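Local coordinates for transcriptional activator PlcR protein (Bacillus thuringiensis, PDB 3U3W), which activates transcription of virulence genes by binding DNA through a helix-turn-helix domain once the quorum-sensing peptide PapR is bound, at residues L138-L141 with L142-Q145; D150-Q153 with N154-E158. All coordinates share one frame; numbering follows the deposited sequence.

Interaction 1 closes helix 131-143 and interaction 2 opens helix 153-167, the next helix in the chain, so the two contacts stand at either end of one helix-to-helix connection within the regulatory, TPR-type part of PlcR. Their centres are about 11 Å apart, and they touch directly: L142 CD2 packs on I157 CG2 at 3.5 Å, and L142 CD1 lies 3.8 Å from E158 CG. Both are remote from the DNA, whose nearest atom is about 25 Å from interaction 1 and about 23 Å from interaction 2. Helix 109-125 borders both, with Q113 reaching L141 O weakly in one and Q153 NE2 in the other.

Interaction 1 (L138-L141 with L142-Q145); sequences LKKL and LNQQ
With CG beside the backbone N in both L141 (chi1 -56°) and Q144 (chi1 -71°), the two side chains run alongside each other in the same direction, three residues apart at the end of a helix. The aliphatic start of Q144 covers the L141 carbonyl, Q144 CB sitting 3.0 Å from L141 O, and the chain, extended beyond CG, brings Q144 OE1 to 3.4 Å from L141 CD2. L142 N donates to L138 O at 3.2 Å, in the carbonyl plane, and N143 N to K139 O at 2.9 Å. Q144 N then divides its donation, weakly to K140 O and, somewhat straighter but still bent, to L141 O at 3.1 Å, from above the carbonyl plane and not on a lone pair. Q145 follows with positive phi and leaves the helix. The amide of N143, a residue common near helix C-termini, lies against K139 O (N143 CG at 3.0 Å) without a side-chain hydrogen bond. K140 is exposed and salt-bridged to E137, while K139 lies along helix 153-167 to reach Y165 OH. L138 and L142 face that helix through I161 and I157, whereas L141 packs against Q116 and W117 of helix 109-125.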
loop_
_atom_site.group_PDB
_atom_site.type_symbol
_atom_site.label_atom_id
_atom_site.label_comp_id
_atom_site.label_asym_id
_atom_site.label_seq_id
_atom_site.Cartn_x
_atom_site.Cartn_y
_atom_site.Cartn_z
ATOM N N LEU A 138 -4.082 7.452 -26.425
ATOM C CA LEU A 138 -4.548 7.150 -25.076
ATOM C C LEU A 138 -6.046 6.839 -25.032
ATOM O O LEU A 138 -6.458 5.855 -24.428
ATOM C CB LEU A 138 -4.198 8.288 -24.128
ATOM C CG LEU A 138 -2.703 8.322 -23.876
ATOM C CD1 LEU A 138 -2.340 9.461 -22.950
ATOM C CD2 LEU A 138 -2.295 6.988 -23.289
ATOM N N LYS A 139 -6.856 7.663 -25.693
ATOM C CA LYS A 139 -8.292 7.418 -25.753
ATOM C C LYS A 139 -8.618 6.056 -26.363
ATOM O O LYS A 139 -9.622 5.438 -26.019
ATOM C CB LYS A 139 -9.015 8.550 -26.501
ATOM C CG LYS A 139 -9.208 9.795 -25.641
ATOM C CD LYS A 139 -9.875 10.938 -26.388
ATOM C CE LYS A 139 -10.415 11.958 -25.387
ATOM N NZ LYS A 139 -10.845 13.239 -25.998
ATOM N N LYS A 140 -7.755 5.581 -27.249
ATOM C CA LYS A 140 -7.980 4.307 -27.920
ATOM C C LYS A 140 -7.736 3.138 -26.975
ATOM O O LYS A 140 -8.439 2.136 -27.030
ATOM C CB LYS A 140 -7.127 4.203 -29.195
ATOM C CG LYS A 140 -7.796 4.832 -30.429
ATOM C CD LYS A 140 -6.823 5.026 -31.609
ATOM C CE LYS A 140 -5.977 3.780 -31.879
ATOM N NZ LYS A 140 -5.033 3.974 -33.029
ATOM N N LEU A 141 -6.742 3.274 -26.104
ATOM C CA LEU A 141 -6.543 2.314 -25.020
ATOM C C LEU A 141 -7.790 2.249 -24.139
ATOM O O LEU A 141 -8.207 1.173 -23.732
ATOM C CB LEU A 141 -5.323 2.685 -24.175
ATOM C CG LEU A 141 -3.987 2.838 -24.898
ATOM C CD1 LEU A 141 -2.837 3.146 -23.912
ATOM C CD2 LEU A 141 -3.684 1.602 -25.726
ATOM N N LEU A 142 -8.394 3.395 -23.847
ATOM C CA LEU A 142 -9.636 3.403 -23.064
ATOM C C LEU A 142 -10.733 2.672 -23.793
ATOM O O LEU A 142 -11.468 1.894 -23.197
ATOM C CB LEU A 142 -10.127 4.822 -22.785
ATOM C CG LEU A 142 -9.195 5.716 -21.976
ATOM C CD1 LEU A 142 -9.931 6.977 -21.600
ATOM C CD2 LEU A 142 -8.671 4.989 -20.732
ATOM N N ASN A 143 -10.855 2.950 -25.090
ATOM C CA ASN A 143 -11.921 2.363 -25.897
ATOM C C ASN A 143 -11.769 0.850 -26.005
ATOM O O ASN A 143 -12.691 0.171 -26.457
ATOM C CB ASN A 143 -12.004 3.009 -27.284
ATOM C CG ASN A 143 -12.231 4.522 -27.223
ATOM O OD1 ASN A 143 -12.926 5.033 -26.339
ATOM N ND2 ASN A 143 -11.632 5.244 -28.171
ATOM N N GLN A 144 -10.614 0.329 -25.578
ATOM C CA GLN A 144 -10.434 -1.115 -25.408
ATOM C C GLN A 144 -11.400 -1.674 -24.369
ATOM O O GLN A 144 -11.741 -2.853 -24.415
ATOM C CB GLN A 144 -9.005 -1.471 -24.980
ATOM C CG GLN A 144 -7.946 -1.283 -26.045
ATOM C CD GLN A 144 -6.604 -1.862 -25.635
ATOM O OE1 GLN A 144 -5.691 -1.129 -25.256
ATOM N NE2 GLN A 144 -6.478 -3.185 -25.705
ATOM N N GLN A 145 -11.831 -0.831 -23.429
ATOM C CA GLN A 145 -12.685 -1.274 -22.323
ATOM C C GLN A 145 -12.065 -2.501 -21.655
ATOM O O GLN A 145 -12.738 -3.504 -21.387
ATOM C CB GLN A 145 -14.099 -1.603 -22.818
ATOM C CG GLN A 145 -14.696 -0.592 -23.791
ATOM C CD GLN A 145 -15.657 0.384 -23.131
ATOM O OE1 GLN A 145 -15.324 1.034 -22.135
ATOM N NE2 GLN A 145 -16.862 0.492 -23.690
#

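Interaction 2 (D150-Q153 with N154-E158); sequences DVYQ and NLYIE
An aspartate-capped type I turn, D150 to Q153, leads into helix 153-167, and the first turn of that helix folds the ring of Y156 back beneath it. D150 OD1 accepts from Y152 N at 3.0 Å, on its anti side and 32° out of the carboxylate plane. Aspartate suits this place because its short side chain, with CG anti to the backbone N (chi1 -174°), reaches forward to the amide two residues on, an Asx turn. The other oxygen, OD2, accepts a hydrogen bond from a water at 2.7 Å; that water is also hydrogen-bonded to Y156 OH and lies in the plane of the tyrosine ring at its edge. D150 OD2 itself lies near the ring plane at the edge, 3.9 Å from Y156 CE2, and carries a salt bridge to K79. Carboxylate and ring planes stand 78° apart.

Y156 has CG beside its backbone N, which lays the ring under the turn: Y152 O sits 3.3 Å above one face, over the centre, and Y152 CB is 3.3 Å from Y156 CZ. That same Y152 O accepts from Y156 N at 3.0 Å, so a single carbonyl both starts the helical ladder and rests on the ring. While the carboxylate caps the Y152 NH of the turn, another water serves an NH of the first helical turn, accepting from L155 N and donating to V151 O at 2.6 Å. I157 N to Q153 O, 3.0 Å, continues the ladder.

Both tyrosines combine a broad apolar ring with a hydroxyl that hydrogen-bonds outside the turn, Y152 OH to H189 O and Y156 OH to N191 ND2, while F194 meets the Y156 ring edge-to-face. Q153, buried, spends its amide NH2 on Q113 and E110 O of helix 109-125. V151 packs on I58 of the second subunit.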
loop_
_atom_site.group_PDB
_atom_site.type_symbol
_atom_site.label_atom_id
_atom_site.label_comp_id
_atom_site.label_asym_id
_atom_site.label_seq_id
_atom_site.Cartn_x
_atom_site.Cartn_y
_atom_site.Cartn_z
ATOM N N ASP A 150 -5.490 -5.045 -12.352
ATOM C CA ASP A 150 -5.347 -3.696 -11.804
ATOM C C ASP A 150 -6.561 -2.868 -12.202
ATOM O O ASP A 150 -6.665 -2.429 -13.343
ATOM C CB ASP A 150 -4.048 -3.054 -12.309
ATOM C CG ASP A 150 -3.747 -1.696 -11.659
ATOM O OD1 ASP A 150 -4.656 -1.058 -11.077
ATOM O OD2 ASP A 150 -2.585 -1.251 -11.764
ATOM N N VAL A 151 -7.487 -2.669 -11.263
ATOM C CA VAL A 151 -8.739 -1.981 -11.577
ATOM C C VAL A 151 -8.567 -0.477 -11.834
ATOM O O VAL A 151 -9.490 0.164 -12.298
ATOM C CB VAL A 151 -9.857 -2.220 -10.498
ATOM C CG1 VAL A 151 -10.048 -3.696 -10.238
ATOM C CG2 VAL A 151 -9.561 -1.478 -9.192
ATOM N N TYR A 152 -7.388 0.074 -11.547
ATOM C CA TYR A 152 -7.174 1.524 -11.642
ATOM C C TYR A 152 -6.499 1.991 -12.928
ATOM O O TYR A 152 -6.334 3.197 -13.125
ATOM C CB TYR A 152 -6.349 2.025 -10.452
ATOM C CG TYR A 152 -7.012 1.761 -9.130
ATOM C CD1 TYR A 152 -7.969 2.630 -8.624
ATOM C CD2 TYR A 152 -6.689 0.632 -8.388
ATOM C CE1 TYR A 152 -8.590 2.379 -7.412
ATOM C CE2 TYR A 152 -7.299 0.375 -7.184
ATOM C CZ TYR A 152 -8.251 1.250 -6.697
ATOM O OH TYR A 152 -8.860 0.985 -5.485
ATOM N N GLN A 153 -6.101 1.050 -13.786
ATOM C CA GLN A 153 -5.308 1.365 -14.977
ATOM C C GLN A 153 -5.962 2.379 -15.944
ATOM O O GLN A 153 -5.308 3.316 -16.379
ATOM C CB GLN A 153 -4.920 0.087 -15.715
ATOM C CG GLN A 153 -3.930 0.311 -16.829
ATOM C CD GLN A 153 -3.054 -0.906 -17.077
ATOM O OE1 GLN A 153 -2.077 -1.145 -16.355
ATOM N NE2 GLN A 153 -3.401 -1.684 -18.099
ATOM N N ASN A 154 -7.242 2.190 -16.269
ATOM C CA ASN A 154 -7.986 3.183 -17.041
ATOM C C ASN A 154 -7.990 4.579 -16.409
ATOM O O ASN A 154 -7.923 5.588 -17.121
ATOM C CB ASN A 154 -9.433 2.732 -17.285
ATOM C CG ASN A 154 -9.521 1.540 -18.185
ATOM O OD1 ASN A 154 -8.618 1.272 -18.967
ATOM N ND2 ASN A 154 -10.614 0.799 -18.075
ATOM N N LEU A 155 -8.102 4.640 -15.082
ATOM C CA LEU A 155 -8.067 5.922 -14.389
ATOM C C LEU A 155 -6.691 6.565 -14.548
ATOM O O LEU A 155 -6.583 7.771 -14.751
ATOM C CB LEU A 155 -8.475 5.785 -12.914
ATOM C CG LEU A 155 -9.922 5.303 -12.723
ATOM C CD1 LEU A 155 -10.319 5.269 -11.267
ATOM C CD2 LEU A 155 -10.893 6.170 -13.499
ATOM N N TYR A 156 -5.644 5.749 -14.498
ATOM C CA TYR A 156 -4.293 6.260 -14.696
ATOM C C TYR A 156 -4.124 6.863 -16.103
ATOM O O TYR A 156 -3.486 7.901 -16.283
ATOM C CB TYR A 156 -3.269 5.156 -14.488
ATOM C CG TYR A 156 -3.290 4.505 -13.123
ATOM C CD1 TYR A 156 -3.799 5.172 -12.020
ATOM C CD2 TYR A 156 -2.783 3.213 -12.939
ATOM C CE1 TYR A 156 -3.812 4.569 -10.757
ATOM C CE2 TYR A 156 -2.791 2.608 -11.705
ATOM C CZ TYR A 156 -3.307 3.290 -10.607
ATOM O OH TYR A 156 -3.322 2.701 -9.362
ATOM N N ILE A 157 -4.711 6.202 -17.093
ATOM C CA ILE A 157 -4.708 6.698 -18.464
ATOM C C ILE A 157 -5.521 8.014 -18.594
ATOM O O ILE A 157 -5.084 8.971 -19.248
ATOM C CB ILE A 157 -5.178 5.585 -19.443
ATOM C CG1 ILE A 157 -4.154 4.439 -19.448
ATOM C CG2 ILE A 157 -5.350 6.127 -20.871
ATOM C CD1 ILE A 157 -4.640 3.159 -20.107
ATOM N N GLU A 158 -6.679 8.074 -17.939
ATOM C CA GLU A 158 -7.443 9.314 -17.905
ATOM C C GLU A 158 -6.677 10.462 -17.265
ATOM O O GLU A 158 -6.809 11.616 -17.689
ATOM C CB GLU A 158 -8.788 9.104 -17.219
ATOM C CG GLU A 158 -9.769 8.338 -18.094
ATOM C CD GLU A 158 -10.961 7.827 -17.314
ATOM O OE1 GLU A 158 -11.405 6.685 -17.564
ATOM O OE2 GLU A 158 -11.456 8.569 -16.450
HETATM O O HOH W 1 -2.488 -0.046 -9.339
HETATM O O HOH W 2 -8.659 -0.830 -15.419
HETATM O O HOH W 3 -9.525 2.029 -14.128
#